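Local atomic coordinates of putative trimethylamine methyltransferase (Rhizobium meliloti, PDB entry 4YYC), a protein that belongs to the trimethylamine methyltransferase family and probably transfers methyl groups. Residues 75-78 with 82-85; 287-292 with 337-342; 291-296 with 315-320. All blocks are in the same frame, centred on the assembly; numbering follows the deposited sequence.

Overall arrangement
Helix 286-307 ties the three contacts together. Interactions 2 and 3 both use it, sharing T291 and Q292, and their centres lie 7 Å apart. They meet where V339 CG1 touches I293 CD1 at 3.6 Å, so V339 of helix 334-350 packs against both helix 286-307 and, through A319, strand 313-322. Interaction 1 is more remote, its centre 19 Å from that of interaction 3 and 25 Å from that of interaction 2, yet F77 and A83 still rest on A299 and F303 farther along the same helix. An unidentified ligand is bound about 8 Å from the side chain of T317 in interaction 3 and about 13 Å from that of V339 in interaction 2.

Interaction 1 of 3, residues 75-78 with 82-85; sequences IEFR and EALD
A83 and L84, on neighbouring positions of helix 81-90, close down on F77 of the strand that comes just before it in the chain. Ahead of them E82 points its carboxylate elsewhere, into salt bridges with K261 and R265. A83 follows, its backbone N hydrogen-bonded to D80 OD1 in the turn. Its methyl CB sits obliquely by the F77 ring, 4.2 Å from CD2, and it touches F303 of helix 286-307 as well. L84 works differently: its CB is not directed at the strand, but with CG anti to the carbonyl carbon (chi1 -61°) and CD1 taking the extended position, CD2 is the methyl that turns to the strand. That methyl lies 3.8 Å from F77 O and 4.0 Å from F77 CB, covering the root of the side chain while A83 meets the ring. The same leucine leans on V99.

No hydrogen bond joins the two segments. F77 is further hemmed in by W87, edge-to-face, and by F252, and I75 O lies in the plane of its ring at the edge. Facing away from the helix, R78 and E76 form a salt bridge: R78 NE reaches E76 OE1 at 2.8 Å in a fairly straight bond (161°). OE1 offers its anti lone pair, away from the other oxygen, and lies nearly in the guanidinium plane. A second salt bridge, from E76 OE2 to R98, should help fix the carboxylate, and P441 and G442 of the second subunit pack against this pair.

Strands 75-77 and 93-95 run parallel in a mixed four-stranded sheet, with strand 98-100 between them. Helix 81-90 connects the two, and its packing onto F77 is the start of a beta-alpha-beta crossover.

Interaction 2 of 3, residues 287-292 with 337-342; sequences AGTLTQ and SLVSYG
T289 OG1 is gripped by three groups, S282 OG, S278 OG and T285 O, which leaves the methyl branch of the same buried threonine to face helix 334-350. This is helix-to-helix packing on the outside of the alpha/beta barrel: the two segments run in roughly the same direction, their axes 9.6 Å apart and crossing at -42°. T289 CG2, anti to the backbone N, meets both methyls of V339, each at 3.9 Å, and the two side chains cross at about a right angle. V339 CG1 also touches L290 CD2 at 4.0 Å. An alanine here would take away both methyls, and T289 CG2 and L290 CD2 would probably be left facing a gap between the helices. One turn further along, G342 makes room for L290, since a beta carbon in that position would clash with CD1. On the far side of the first helix, T291 OG1 donates to A287 O at 2.9 Å; the backbone N of T291 bonds to the same oxygen from the opposite face of the carbonyl plane. The tightest approach across the contact brings L290 CD2 to 3.2 Å from V339 O.

Interaction 3 of 3, residues 291-296 with 315-320; sequences TQILAE and FGTFAA
I293 stands at about a right angle to both F315 and T317, the two side chains that strand 313-322 puts beneath it. This is the second half of a beta-alpha-beta unit, strand 269-277, helix 286-307, strand 313-322, in the alpha/beta barrel expected of this family: the helix lies over the strand that follows it. The CG2 branch of I293 does most of the touching. It sits obliquely by the F315 ring, 3.8 Å from CE1, and is 3.4 Å from T317 OG1, while the other branch sends CD1 to within 3.9 Å of T317 CG2. The two forked side chains therefore meet branch to branch, without any hydrogen bond across the contact.

L294 comes to the same ring from another direction. Its CG is anti to the backbone N (chi1 178°), which brings the end of the side chain closer to the strand than its CB promises, and CD1 lies 3.8 Å from F315 CE2. These two side chains cross obliquely. Helix residues thus hold the ring at both CE atoms, and A347 and L350 of helix 334-350 add to its surroundings.

Away from the strand, E296 has its buried carboxylate well satisfied: OE1 bonds to S248 OG, while OE2 takes M250 N and also Q292 NE2, the last at 3.0 Å and 40° above the carboxylate plane. Back on the strand, T317 OG1 bonds to G316 O at 2.8 Å, well off any lone pair, with a C=O...O angle of 98°. That same hydroxyl oxygen lies in the plane of the F315 ring, at its edge, 3.7 Å from CE1.

Interaction 1 of 3, residues 75-78 with 82-85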
ATOM      1  N   ILE A  75     -11.766 -33.712  -1.524  1.00 21.67           N
ATOM      2  CA  ILE A  75     -11.953 -32.749  -2.609  1.00 21.04           C
ATOM      3  C   ILE A  75     -12.665 -33.466  -3.748  1.00 21.20           C
ATOM      4  O   ILE A  75     -12.296 -34.576  -4.108  1.00 20.79           O
ATOM      5  CB  ILE A  75     -10.595 -32.245  -3.104  1.00 20.98           C
ATOM      6  CG1 ILE A  75      -9.773 -31.625  -1.960  1.00 21.27           C
ATOM      7  CG2 ILE A  75     -10.767 -31.277  -4.260  1.00 20.38           C
ATOM      8  CD1 ILE A  75     -10.282 -30.323  -1.397  1.00 21.36           C
ATOM      9  N   GLU A  76     -13.695 -32.847  -4.289  1.00 21.46           N
ATOM     10  CA  GLU A  76     -14.385 -33.425  -5.457  1.00 22.12           C
ATOM     11  C   GLU A  76     -13.578 -33.237  -6.738  1.00 21.25           C
ATOM     12  O   GLU A  76     -13.104 -32.144  -7.017  1.00 20.19           O
ATOM     13  CB  GLU A  76     -15.743 -32.761  -5.647  1.00 23.78           C
ATOM     14  CG  GLU A  76     -16.700 -32.936  -4.471  1.00 25.40           C
ATOM     15  CD  GLU A  76     -17.668 -34.072  -4.687  1.00 27.38           C
ATOM     16  OE1 GLU A  76     -18.415 -34.042  -5.687  1.00 28.46           O
ATOM     17  OE2 GLU A  76     -17.677 -35.026  -3.875  1.00 29.38           O
ATOM     18  N   PHE A  77     -13.441 -34.309  -7.529  1.00 20.83           N
ATOM     19  CA  PHE A  77     -12.901 -34.239  -8.862  1.00 20.58           C
ATOM     20  C   PHE A  77     -14.063 -34.686  -9.707  1.00 21.15           C
ATOM     21  O   PHE A  77     -14.355 -35.873  -9.785  1.00 21.83           O
ATOM     22  CB  PHE A  77     -11.658 -35.126  -9.000  1.00 20.68           C
ATOM     23  CG  PHE A  77     -10.408 -34.479  -8.453  1.00 20.18           C
ATOM     24  CD1 PHE A  77     -10.228 -34.296  -7.082  1.00 20.40           C
ATOM     25  CD2 PHE A  77      -9.434 -33.994  -9.318  1.00 20.00           C
ATOM     26  CE1 PHE A  77      -9.106 -33.629  -6.611  1.00 20.14           C
ATOM     27  CE2 PHE A  77      -8.311 -33.334  -8.845  1.00 19.59           C
ATOM     28  CZ  PHE A  77      -8.153 -33.138  -7.498  1.00 19.90           C
ATOM     29  N   ARG A  78     -14.773 -33.734 -10.315  1.00 21.13           N
ATOM     30  CA  ARG A  78     -16.068 -34.050 -10.938  1.00 22.36           C
ATOM     31  C   ARG A  78     -16.018 -34.288 -12.431  1.00 22.77           C
ATOM     32  O   ARG A  78     -15.298 -33.623 -13.134  1.00 22.36           O
ATOM     33  CB  ARG A  78     -17.061 -32.947 -10.646  1.00 23.11           C
ATOM     34  CG  ARG A  78     -17.352 -32.858  -9.181  1.00 24.07           C
ATOM     35  CD  ARG A  78     -18.422 -31.828  -8.877  1.00 25.39           C
ATOM     36  NE  ARG A  78     -18.850 -31.895  -7.474  1.00 26.20           N
ATOM     37  CZ  ARG A  78     -19.690 -31.013  -6.920  1.00 27.68           C
ATOM     38  NH1 ARG A  78     -20.157 -29.993  -7.630  1.00 27.69           N
ATOM     39  NH2 ARG A  78     -20.040 -31.129  -5.642  1.00 28.47           N
ATOM     40  N   GLU A  82     -10.959 -40.428 -15.504  1.00 22.63           N
ATOM     41  CA  GLU A  82      -9.515 -40.611 -15.558  1.00 22.97           C
ATOM     42  C   GLU A  82      -8.842 -40.044 -14.284  1.00 22.28           C
ATOM     43  O   GLU A  82      -7.930 -40.649 -13.709  1.00 22.73           O
ATOM     44  CB  GLU A  82      -8.957 -39.941 -16.798  1.00 23.09           C
ATOM     45  CG  GLU A  82      -7.444 -40.042 -16.925  1.00 23.91           C
ATOM     46  CD  GLU A  82      -6.864 -39.233 -18.080  1.00 24.55           C
ATOM     47  OE1 GLU A  82      -7.615 -38.502 -18.765  1.00 24.87           O
ATOM     48  OE2 GLU A  82      -5.626 -39.360 -18.295  1.00 25.53           O
ATOM     49  N   ALA A  83      -9.295 -38.886 -13.853  1.00 21.59           N
ATOM     50  CA  ALA A  83      -8.720 -38.272 -12.657  1.00 21.11           C
ATOM     51  C   ALA A  83      -8.933 -39.155 -11.445  1.00 21.55           C
ATOM     52  O   ALA A  83      -8.044 -39.297 -10.594  1.00 21.19           O
ATOM     53  CB  ALA A  83      -9.344 -36.900 -12.417  1.00 20.55           C
ATOM     54  N   LEU A  84     -10.139 -39.712 -11.325  1.00 22.13           N
ATOM     55  CA  LEU A  84     -10.413 -40.617 -10.199  1.00 22.97           C
ATOM     56  C   LEU A  84      -9.520 -41.855 -10.236  1.00 23.97           C
ATOM     57  O   LEU A  84      -9.052 -42.329  -9.182  1.00 24.33           O
ATOM     58  CB  LEU A  84     -11.885 -41.018 -10.131  1.00 23.64           C
ATOM     59  CG  LEU A  84     -12.896 -39.902  -9.938  1.00 23.44           C
ATOM     60  CD1 LEU A  84     -14.294 -40.490  -9.812  1.00 24.40           C
ATOM     61  CD2 LEU A  84     -12.559 -39.023  -8.752  1.00 23.29           C
ATOM     62  N   ASP A  85      -9.308 -42.407 -11.423  1.00 24.42           N
ATOM     63  CA  ASP A  85      -8.421 -43.545 -11.552  1.00 25.77           C
ATOM     64  C   ASP A  85      -7.004 -43.190 -11.185  1.00 25.16           C
ATOM     65  O   ASP A  85      -6.329 -43.990 -10.549  1.00 25.17           O
ATOM     66  CB  ASP A  85      -8.435 -44.153 -12.952  1.00 27.22           C
ATOM     67  CG  ASP A  85      -9.696 -44.903 -13.258  1.00 29.20           C
ATOM     68  OD1 ASP A  85     -10.576 -45.082 -12.377  1.00 31.34           O
ATOM     69  OD2 ASP A  85      -9.830 -45.386 -14.411  1.00 31.34           O
TER

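Interaction 2 of 3, residues 287-292 with 337-342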
ATOM      1  N   ALA A 287      -7.992 -17.521   8.910  1.00 21.23           N
ATOM      2  CA  ALA A 287      -7.452 -18.830   9.125  1.00 20.59           C
ATOM      3  C   ALA A 287      -8.238 -19.950   8.411  1.00 20.50           C
ATOM      4  O   ALA A 287      -7.635 -20.851   7.831  1.00 19.76           O
ATOM      5  CB  ALA A 287      -7.342 -19.160  10.580  1.00 21.59           C
ATOM      6  N   GLY A 288      -9.562 -19.878   8.429  1.00 20.27           N
ATOM      7  CA  GLY A 288     -10.363 -20.875   7.737  1.00 20.32           C
ATOM      8  C   GLY A 288     -10.208 -20.817   6.232  1.00 19.62           C
ATOM      9  O   GLY A 288     -10.159 -21.869   5.570  1.00 19.94           O
ATOM     10  N   THR A 289     -10.129 -19.600   5.704  1.00 19.33           N
ATOM     11  CA  THR A 289      -9.901 -19.390   4.292  1.00 18.56           C
ATOM     12  C   THR A 289      -8.538 -19.984   3.882  1.00 18.45           C
ATOM     13  O   THR A 289      -8.463 -20.686   2.883  1.00 18.01           O
ATOM     14  CB  THR A 289      -9.982 -17.894   3.945  1.00 18.13           C
ATOM     15  OG1 THR A 289     -11.341 -17.455   4.111  1.00 18.72           O
ATOM     16  CG2 THR A 289      -9.548 -17.592   2.523  1.00 17.44           C
ATOM     17  N   LEU A 290      -7.488 -19.682   4.635  1.00 18.70           N
ATOM     18  CA  LEU A 290      -6.169 -20.236   4.333  1.00 19.18           C
ATOM     19  C   LEU A 290      -6.143 -21.759   4.340  1.00 18.86           C
ATOM     20  O   LEU A 290      -5.466 -22.376   3.543  1.00 18.77           O
ATOM     21  CB  LEU A 290      -5.103 -19.760   5.315  1.00 20.41           C
ATOM     22  CG  LEU A 290      -4.621 -18.350   5.056  1.00 21.39           C
ATOM     23  CD1 LEU A 290      -3.726 -17.918   6.188  1.00 22.97           C
ATOM     24  CD2 LEU A 290      -3.900 -18.237   3.710  1.00 21.57           C
ATOM     25  N   THR A 291      -6.803 -22.372   5.324  1.00 18.97           N
ATOM     26  CA  THR A 291      -6.853 -23.803   5.403  1.00 19.51           C
ATOM     27  C   THR A 291      -7.501 -24.382   4.135  1.00 18.60           C
ATOM     28  O   THR A 291      -7.015 -25.357   3.551  1.00 18.49           O
ATOM     29  CB  THR A 291      -7.666 -24.193   6.652  1.00 20.64           C
ATOM     30  OG1 THR A 291      -6.976 -23.661   7.788  1.00 21.59           O
ATOM     31  CG2 THR A 291      -7.802 -25.647   6.767  1.00 21.44           C
ATOM     32  N   GLN A 292      -8.634 -23.802   3.744  1.00 18.45           N
ATOM     33  CA  GLN A 292      -9.318 -24.300   2.542  1.00 18.33           C
ATOM     34  C   GLN A 292      -8.467 -24.104   1.285  1.00 17.91           C
ATOM     35  O   GLN A 292      -8.378 -24.984   0.431  1.00 17.55           O
ATOM     36  CB  GLN A 292     -10.662 -23.641   2.364  1.00 18.88           C
ATOM     37  CG  GLN A 292     -11.566 -24.397   1.403  1.00 19.12           C
ATOM     38  CD  GLN A 292     -12.806 -23.561   1.139  1.00 19.63           C
ATOM     39  OE1 GLN A 292     -13.632 -23.422   2.008  1.00 20.45           O
ATOM     40  NE2 GLN A 292     -12.916 -22.974  -0.054  1.00 18.86           N
ATOM     41  N   SER A 337      -5.825  -9.196   2.304  1.00 14.47           N
ATOM     42  CA  SER A 337      -4.390  -8.971   2.361  1.00 14.90           C
ATOM     43  C   SER A 337      -3.742  -9.966   3.324  1.00 15.18           C
ATOM     44  O   SER A 337      -2.683 -10.525   3.038  1.00 15.24           O
ATOM     45  CB  SER A 337      -4.027  -7.536   2.749  1.00 15.71           C
ATOM     46  OG  SER A 337      -4.217  -6.687   1.611  1.00 16.79           O
ATOM     47  N   LEU A 338      -4.351 -10.161   4.466  1.00 15.71           N
ATOM     48  CA  LEU A 338      -3.811 -11.111   5.436  1.00 15.94           C
ATOM     49  C   LEU A 338      -3.823 -12.530   4.900  1.00 16.29           C
ATOM     50  O   LEU A 338      -2.840 -13.273   5.046  1.00 16.33           O
ATOM     51  CB  LEU A 338      -4.603 -11.078   6.754  1.00 16.74           C
ATOM     52  CG  LEU A 338      -4.433  -9.763   7.525  1.00 17.18           C
ATOM     53  CD1 LEU A 338      -5.444  -9.692   8.677  1.00 18.39           C
ATOM     54  CD2 LEU A 338      -3.042  -9.492   8.026  1.00 17.75           C
ATOM     55  N   VAL A 339      -4.913 -12.906   4.271  1.00 16.06           N
ATOM     56  CA  VAL A 339      -4.979 -14.220   3.582  1.00 16.40           C
ATOM     57  C   VAL A 339      -3.810 -14.354   2.589  1.00 16.40           C
ATOM     58  O   VAL A 339      -3.088 -15.346   2.588  1.00 16.64           O
ATOM     59  CB  VAL A 339      -6.301 -14.402   2.807  1.00 16.51           C
ATOM     60  CG1 VAL A 339      -6.270 -15.592   1.823  1.00 16.91           C
ATOM     61  CG2 VAL A 339      -7.475 -14.549   3.774  1.00 17.00           C
ATOM     62  N   SER A 340      -3.614 -13.350   1.748  1.00 16.33           N
ATOM     63  CA  SER A 340      -2.598 -13.478   0.728  1.00 17.27           C
ATOM     64  C   SER A 340      -1.181 -13.451   1.251  1.00 16.19           C
ATOM     65  O   SER A 340      -0.304 -14.193   0.756  1.00 16.05           O
ATOM     66  CB  SER A 340      -2.784 -12.459  -0.375  1.00 18.35           C
ATOM     67  OG  SER A 340      -3.960 -12.762  -1.089  1.00 22.69           O
ATOM     68  N   TYR A 341      -0.916 -12.647   2.283  1.00 15.51           N
ATOM     69  CA  TYR A 341       0.415 -12.695   2.903  1.00 15.29           C
ATOM     70  C   TYR A 341       0.678 -14.091   3.466  1.00 15.50           C
ATOM     71  O   TYR A 341       1.759 -14.634   3.323  1.00 15.67           O
ATOM     72  CB  TYR A 341       0.553 -11.688   4.051  1.00 15.22           C
ATOM     73  CG  TYR A 341       0.845 -10.241   3.688  1.00 14.82           C
ATOM     74  CD1 TYR A 341       1.973  -9.896   2.932  1.00 14.96           C
ATOM     75  CD2 TYR A 341       0.015  -9.211   4.113  1.00 14.81           C
ATOM     76  CE1 TYR A 341       2.281  -8.575   2.665  1.00 14.70           C
ATOM     77  CE2 TYR A 341       0.303  -7.890   3.796  1.00 14.45           C
ATOM     78  CZ  TYR A 341       1.432  -7.587   3.091  1.00 14.35           C
ATOM     79  OH  TYR A 341       1.739  -6.292   2.756  1.00 14.77           O
ATOM     80  N   GLY A 342      -0.317 -14.648   4.149  1.00 15.35           N
ATOM     81  CA  GLY A 342      -0.211 -15.948   4.746  1.00 15.97           C
ATOM     82  C   GLY A 342      -0.072 -17.046   3.699  1.00 16.07           C
ATOM     83  O   GLY A 342       0.739 -17.993   3.842  1.00 16.97           O
TER

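Interaction 3 of 3, residues 291-296 with 315-320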
ATOM      1  N   THR A 291      -6.803 -22.372   5.324  1.00 18.97           N
ATOM      2  CA  THR A 291      -6.853 -23.803   5.403  1.00 19.51           C
ATOM      3  C   THR A 291      -7.501 -24.382   4.135  1.00 18.60           C
ATOM      4  O   THR A 291      -7.015 -25.357   3.551  1.00 18.49           O
ATOM      5  CB  THR A 291      -7.666 -24.193   6.652  1.00 20.64           C
ATOM      6  OG1 THR A 291      -6.976 -23.661   7.788  1.00 21.59           O
ATOM      7  CG2 THR A 291      -7.802 -25.647   6.767  1.00 21.44           C
ATOM      8  N   GLN A 292      -8.634 -23.802   3.744  1.00 18.45           N
ATOM      9  CA  GLN A 292      -9.318 -24.300   2.542  1.00 18.33           C
ATOM     10  C   GLN A 292      -8.467 -24.104   1.285  1.00 17.91           C
ATOM     11  O   GLN A 292      -8.378 -24.984   0.431  1.00 17.55           O
ATOM     12  CB  GLN A 292     -10.662 -23.641   2.364  1.00 18.88           C
ATOM     13  CG  GLN A 292     -11.566 -24.397   1.403  1.00 19.12           C
ATOM     14  CD  GLN A 292     -12.806 -23.561   1.139  1.00 19.63           C
ATOM     15  OE1 GLN A 292     -13.632 -23.422   2.008  1.00 20.45           O
ATOM     16  NE2 GLN A 292     -12.916 -22.974  -0.054  1.00 18.86           N
ATOM     17  N   ILE A 293      -7.866 -22.934   1.170  1.00 17.56           N
ATOM     18  CA  ILE A 293      -6.960 -22.665   0.070  1.00 17.23           C
ATOM     19  C   ILE A 293      -5.853 -23.706  -0.042  1.00 16.88           C
ATOM     20  O   ILE A 293      -5.591 -24.253  -1.121  1.00 16.59           O
ATOM     21  CB  ILE A 293      -6.341 -21.253   0.180  1.00 17.44           C
ATOM     22  CG1 ILE A 293      -7.400 -20.211  -0.181  1.00 17.97           C
ATOM     23  CG2 ILE A 293      -5.138 -21.124  -0.740  1.00 17.71           C
ATOM     24  CD1 ILE A 293      -6.981 -18.804   0.253  1.00 18.53           C
ATOM     25  N   LEU A 294      -5.207 -23.994   1.080  1.00 16.94           N
ATOM     26  CA  LEU A 294      -4.082 -24.906   1.065  1.00 17.13           C
ATOM     27  C   LEU A 294      -4.552 -26.308   0.665  1.00 17.14           C
ATOM     28  O   LEU A 294      -3.868 -26.993  -0.108  1.00 17.32           O
ATOM     29  CB  LEU A 294      -3.345 -24.902   2.419  1.00 17.70           C
ATOM     30  CG  LEU A 294      -2.162 -25.859   2.534  1.00 18.47           C
ATOM     31  CD1 LEU A 294      -1.117 -25.572   1.459  1.00 18.54           C
ATOM     32  CD2 LEU A 294      -1.564 -25.732   3.941  1.00 19.06           C
ATOM     33  N   ALA A 295      -5.717 -26.734   1.160  1.00 17.08           N
ATOM     34  CA  ALA A 295      -6.274 -28.059   0.772  1.00 17.63           C
ATOM     35  C   ALA A 295      -6.544 -28.132  -0.727  1.00 17.32           C
ATOM     36  O   ALA A 295      -6.133 -29.081  -1.393  1.00 17.24           O
ATOM     37  CB  ALA A 295      -7.550 -28.335   1.572  1.00 18.23           C
ATOM     38  N   GLU A 296      -7.177 -27.103  -1.286  1.00 16.61           N
ATOM     39  CA  GLU A 296      -7.508 -27.067  -2.718  1.00 16.59           C
ATOM     40  C   GLU A 296      -6.226 -27.075  -3.557  1.00 16.22           C
ATOM     41  O   GLU A 296      -6.132 -27.823  -4.517  1.00 15.87           O
ATOM     42  CB  GLU A 296      -8.367 -25.860  -3.061  1.00 16.97           C
ATOM     43  CG  GLU A 296      -9.729 -25.917  -2.443  1.00 18.00           C
ATOM     44  CD  GLU A 296     -10.617 -24.749  -2.776  1.00 18.51           C
ATOM     45  OE1 GLU A 296     -10.266 -23.886  -3.632  1.00 19.20           O
ATOM     46  OE2 GLU A 296     -11.717 -24.656  -2.176  1.00 19.83           O
ATOM     47  N   PHE A 315       1.122 -22.395  -7.012  1.00 14.71           N
ATOM     48  CA  PHE A 315       0.145 -22.190  -5.962  1.00 14.76           C
ATOM     49  C   PHE A 315      -0.490 -20.815  -6.239  1.00 14.68           C
ATOM     50  O   PHE A 315       0.167 -19.774  -6.053  1.00 13.90           O
ATOM     51  CB  PHE A 315       0.924 -22.198  -4.624  1.00 15.26           C
ATOM     52  CG  PHE A 315       0.112 -22.108  -3.351  1.00 15.54           C
ATOM     53  CD1 PHE A 315      -0.846 -21.152  -3.150  1.00 15.67           C
ATOM     54  CD2 PHE A 315       0.398 -22.945  -2.298  1.00 16.22           C
ATOM     55  CE1 PHE A 315      -1.521 -21.066  -1.965  1.00 16.04           C
ATOM     56  CE2 PHE A 315      -0.235 -22.845  -1.079  1.00 16.68           C
ATOM     57  CZ  PHE A 315      -1.216 -21.913  -0.914  1.00 16.59           C
ATOM     58  N   GLY A 316      -1.748 -20.825  -6.656  1.00 14.90           N
ATOM     59  CA  GLY A 316      -2.497 -19.591  -6.941  1.00 15.22           C
ATOM     60  C   GLY A 316      -3.498 -19.323  -5.864  1.00 15.96           C
ATOM     61  O   GLY A 316      -3.823 -20.204  -5.067  1.00 17.06           O
ATOM     62  N   THR A 317      -3.957 -18.094  -5.775  1.00 24.12           N
ATOM     63  CA  THR A 317      -5.041 -17.738  -4.894  1.00 22.43           C
ATOM     64  C   THR A 317      -5.713 -16.498  -5.560  1.00 22.07           C
ATOM     65  O   THR A 317      -5.035 -15.509  -5.784  1.00 21.94           O
ATOM     66  CB  THR A 317      -4.500 -17.378  -3.488  1.00 22.19           C
ATOM     67  OG1 THR A 317      -4.082 -18.570  -2.791  1.00 23.61           O
ATOM     68  CG2 THR A 317      -5.528 -16.701  -2.636  1.00 21.08           C
ATOM     69  N   PHE A 318      -7.030 -16.544  -5.752  1.00 21.35           N
ATOM     70  CA  PHE A 318      -7.819 -15.335  -5.919  1.00 20.76           C
ATOM     71  C   PHE A 318      -8.650 -15.251  -4.652  1.00 20.04           C
ATOM     72  O   PHE A 318      -9.452 -16.175  -4.387  1.00 20.48           O
ATOM     73  CB  PHE A 318      -8.718 -15.375  -7.134  1.00 21.84           C
ATOM     74  CG  PHE A 318      -9.598 -14.190  -7.225  1.00 21.31           C
ATOM     75  CD1 PHE A 318      -9.164 -13.056  -7.847  1.00 21.78           C
ATOM     76  CD2 PHE A 318     -10.855 -14.193  -6.614  1.00 21.30           C
ATOM     77  CE1 PHE A 318      -9.973 -11.923  -7.888  1.00 21.80           C
ATOM     78  CE2 PHE A 318     -11.669 -13.067  -6.677  1.00 21.65           C
ATOM     79  CZ  PHE A 318     -11.210 -11.939  -7.305  1.00 21.41           C
ATOM     80  N   ALA A 319      -8.459 -14.190  -3.889  1.00 20.38           N
ATOM     81  CA  ALA A 319      -9.154 -14.055  -2.628  1.00 21.41           C
ATOM     82  C   ALA A 319      -9.601 -12.636  -2.365  1.00 21.63           C
ATOM     83  O   ALA A 319      -8.820 -11.686  -2.416  1.00 24.31           O
ATOM     84  CB  ALA A 319      -8.314 -14.636  -1.494  1.00 23.14           C
ATOM     85  N   ALA A 320     -10.891 -12.495  -2.223  1.00 20.23           N
ATOM     86  CA  ALA A 320     -11.499 -11.228  -1.886  1.00 20.05           C
ATOM     87  C   ALA A 320     -12.504 -11.456  -0.776  1.00 21.14           C
ATOM     88  O   ALA A 320     -12.646 -12.602  -0.271  1.00 20.82           O
ATOM     89  CB  ALA A 320     -12.127 -10.645  -3.135  1.00 20.88           C
TER